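Local coordinates for protein Cif-like 1 (Burkholderia cenocepacia, PDB 7JQY) that probably hydrolyses epoxides, as a Cif-like enzyme of the alpha/beta hydrolase fold that assembles into an octamer, at residues 172-177 / 227-232. The protein carries 1 engineered substitution. Numbering follows the deposited sequence.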
loop_
_atom_site.group_PDB
_atom_site.type_symbol
_atom_site.label_atom_id
_atom_site.label_comp_id
_atom_site.label_asym_id
_atom_site.label_seq_id
_atom_site.Cartn_x
_atom_site.Cartn_y
_atom_site.Cartn_z
ATOM N N LEU B 172 -13.886 -12.247 -17.644
ATOM C CA LEU B 172 -13.450 -11.303 -16.620
ATOM C C LEU B 172 -13.829 -9.877 -16.990
ATOM O O LEU B 172 -14.369 -9.134 -16.168
ATOM C CB LEU B 172 -11.940 -11.413 -16.402
ATOM C CG LEU B 172 -11.355 -10.288 -15.542
ATOM C CD1 LEU B 172 -11.899 -10.359 -14.124
ATOM C CD2 LEU B 172 -9.829 -10.308 -15.536
ATOM N N HIS B 173 -13.542 -9.473 -18.227
ATOM C CA HIS B 173 -13.833 -8.108 -18.634
ATOM C C HIS B 173 -15.321 -7.815 -18.570
ATOM O O HIS B 173 -15.718 -6.659 -18.399
ATOM C CB HIS B 173 -13.300 -7.853 -20.037
ATOM C CG HIS B 173 -11.809 -7.789 -20.101
ATOM N ND1 HIS B 173 -11.132 -7.349 -21.216
ATOM C CD2 HIS B 173 -10.865 -8.112 -19.185
ATOM C CE1 HIS B 173 -9.832 -7.408 -20.988
ATOM N NE2 HIS B 173 -9.643 -7.864 -19.762
ATOM N N GLN B 174 -16.160 -8.840 -18.676
ATOM C CA GLN B 174 -17.595 -8.611 -18.626
ATOM C C GLN B 174 -18.138 -8.547 -17.207
ATOM O O GLN B 174 -19.337 -8.311 -17.042
ATOM C CB GLN B 174 -18.330 -9.687 -19.429
ATOM C CG GLN B 174 -18.326 -9.432 -20.923
ATOM C CD GLN B 174 -18.808 -10.639 -21.722
ATOM O OE1 GLN B 174 -18.911 -11.738 -21.191
ATOM N NE2 GLN B 174 -19.079 -10.435 -23.001
ATOM N N GLN B 175 -17.297 -8.717 -16.187
ATOM C CA GLN B 175 -17.718 -8.586 -14.789
ATOM C C GLN B 175 -17.606 -7.119 -14.354
ATOM O O GLN B 175 -16.517 -6.630 -14.032
ATOM C CB GLN B 175 -16.882 -9.497 -13.897
ATOM C CG GLN B 175 -16.843 -10.960 -14.350
ATOM C CD GLN B 175 -18.226 -11.527 -14.638
ATOM O OE1 GLN B 175 -19.042 -11.698 -13.728
ATOM N NE2 GLN B 175 -18.502 -11.804 -15.909
ATOM N N ARG B 176 -18.738 -6.417 -14.317
ATOM C CA ARG B 176 -18.730 -5.009 -13.942
ATOM C C ARG B 176 -18.225 -4.845 -12.513
ATOM O O ARG B 176 -18.633 -5.579 -11.609
ATOM C CB ARG B 176 -20.132 -4.412 -14.088
ATOM C CG ARG B 176 -20.180 -2.874 -13.936
ATOM C CD ARG B 176 -21.485 -2.289 -14.444
ATOM N NE ARG B 176 -21.539 -2.200 -15.901
ATOM C CZ ARG B 176 -22.280 -2.997 -16.666
ATOM N NH1 ARG B 176 -23.026 -3.942 -16.110
ATOM N NH2 ARG B 176 -22.283 -2.849 -17.983
ATOM N N ASP B 177 -17.309 -3.890 -12.331
ATOM C CA ASP B 177 -16.704 -3.520 -11.051
ATOM C C ASP B 177 -15.679 -4.527 -10.556
ATOM O O ASP B 177 -14.651 -4.138 -9.985
ATOM C CB ASP B 177 -17.783 -3.292 -9.989
ATOM C CG ASP B 177 -18.893 -2.403 -10.491
ATOM O OD1 ASP B 177 -20.065 -2.810 -10.387
ATOM O OD2 ASP B 177 -18.585 -1.298 -11.005
ATOM N N LEU B 227 -16.665 -1.935 -23.560
ATOM C CA LEU B 227 -16.672 -2.455 -24.921
ATOM C C LEU B 227 -17.007 -3.940 -24.924
ATOM O O LEU B 227 -17.794 -4.406 -25.756
ATOM C CB LEU B 227 -15.310 -2.236 -25.584
ATOM C CG LEU B 227 -14.747 -0.818 -25.578
ATOM C CD1 LEU B 227 -13.243 -0.805 -25.896
ATOM C CD2 LEU B 227 -15.518 -0.031 -26.590
ATOM N N TYR B 228 -16.437 -4.686 -23.971
ATOM C CA TYR B 228 -16.679 -6.118 -23.828
ATOM C C TYR B 228 -18.043 -6.404 -23.212
ATOM O O TYR B 228 -18.662 -7.429 -23.521
ATOM C CB TYR B 228 -15.571 -6.746 -22.977
ATOM C CG TYR B 228 -14.202 -6.714 -23.638
ATOM C CD1 TYR B 228 -13.684 -7.844 -24.252
ATOM C CD2 TYR B 228 -13.430 -5.552 -23.646
ATOM C CE1 TYR B 228 -12.446 -7.827 -24.864
ATOM C CE2 TYR B 228 -12.186 -5.525 -24.251
ATOM C CZ TYR B 228 -11.699 -6.671 -24.860
ATOM O OH TYR B 228 -10.469 -6.661 -25.471
ATOM N N ARG B 229 -18.518 -5.529 -22.324
ATOM C CA ARG B 229 -19.833 -5.734 -21.734
ATOM C C ARG B 229 -20.938 -5.495 -22.749
ATOM O O ARG B 229 -22.066 -5.949 -22.540
ATOM C CB ARG B 229 -20.000 -4.843 -20.513
ATOM C CG ARG B 229 -19.168 -5.309 -19.344
ATOM C CD ARG B 229 -18.726 -4.147 -18.466
ATOM N NE ARG B 229 -17.602 -4.550 -17.628
ATOM C CZ ARG B 229 -16.984 -3.757 -16.761
ATOM N NH1 ARG B 229 -17.382 -2.486 -16.607
ATOM N NH2 ARG B 229 -15.962 -4.229 -16.051
ATOM N N ALA B 230 -20.622 -4.830 -23.856
ATOM C CA ALA B 230 -21.558 -4.610 -24.950
ATOM C C ALA B 230 -21.543 -5.725 -25.999
ATOM O O ALA B 230 -22.281 -5.626 -26.983
ATOM C CB ALA B 230 -21.256 -3.279 -25.643
ATOM N N PHE B 231 -20.698 -6.753 -25.852
ATOM C CA PHE B 231 -20.630 -7.813 -26.866
ATOM C C PHE B 231 -21.981 -8.451 -27.187
ATOM O O PHE B 231 -22.282 -8.616 -28.381
ATOM C CB PHE B 231 -19.616 -8.892 -26.452
ATOM C CG PHE B 231 -18.187 -8.548 -26.774
ATOM C CD1 PHE B 231 -17.875 -7.428 -27.536
ATOM C CD2 PHE B 231 -17.153 -9.318 -26.272
ATOM C CE1 PHE B 231 -16.551 -7.105 -27.815
ATOM C CE2 PHE B 231 -15.831 -9.005 -26.547
ATOM C CZ PHE B 231 -15.525 -7.898 -27.317
ATOM N N PRO B 232 -22.835 -8.819 -26.216
ATOM C CA PRO B 232 -24.131 -9.412 -26.607
ATOM C C PRO B 232 -24.949 -8.523 -27.525
ATOM O O PRO B 232 -25.487 -9.000 -28.536
ATOM C CB PRO B 232 -24.846 -9.643 -25.264
ATOM C CG PRO B 232 -23.843 -9.446 -24.204
ATOM C CD PRO B 232 -22.541 -9.024 -24.786
#
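H173 turns the edge of its imidazole onto the phenol ring of Y228, a T-shaped pair with planes 88° apart and centroids separated by 4.7 Å. H173 ND1 leads, 3.6 Å above the Y228 ring and over its centre, and H173 CB packs on Y228 CB and CG. The two side chains run side by side and point the same way, and Y190 holds the other ring nitrogen, NE2, by a hydrogen bond through its hydroxyl.

The backbone of H173 faces R229. R229 NE donates to H173 O at 2.9 Å, in the carbonyl plane, although the oxygen sits 23° out of the guanidinium plane; NH2 adds a weak bond to the same oxygen. R176 CA covers one face of that guanidinium, 3.5 Å above its centre. R176 then crosses R229 obliquely and lays its own guanidinium over R229 CD, with the two planes 69° apart. Both arginines form salt bridges to E226, and R229 has a second one to E180, which should ease the closeness of like charges.

Q174 reaches across to the backbone of Y228. Its chain is extended beyond CG. Q174 NE2 donates to Y228 O at 3.1 Å, with the oxygen lying in the plane of the Q174 amide, while F231 N binds that oxygen from the opposite face. The same NE2 packs against F231 CB.

The contact joins the end of helix 169-173 and the residues that follow it, up to R176, to the junction between helices 220-229 and 231-241, within the helical insertion between strands 140-146 and 250-255 that forms the cap of an alpha/beta hydrolase fold.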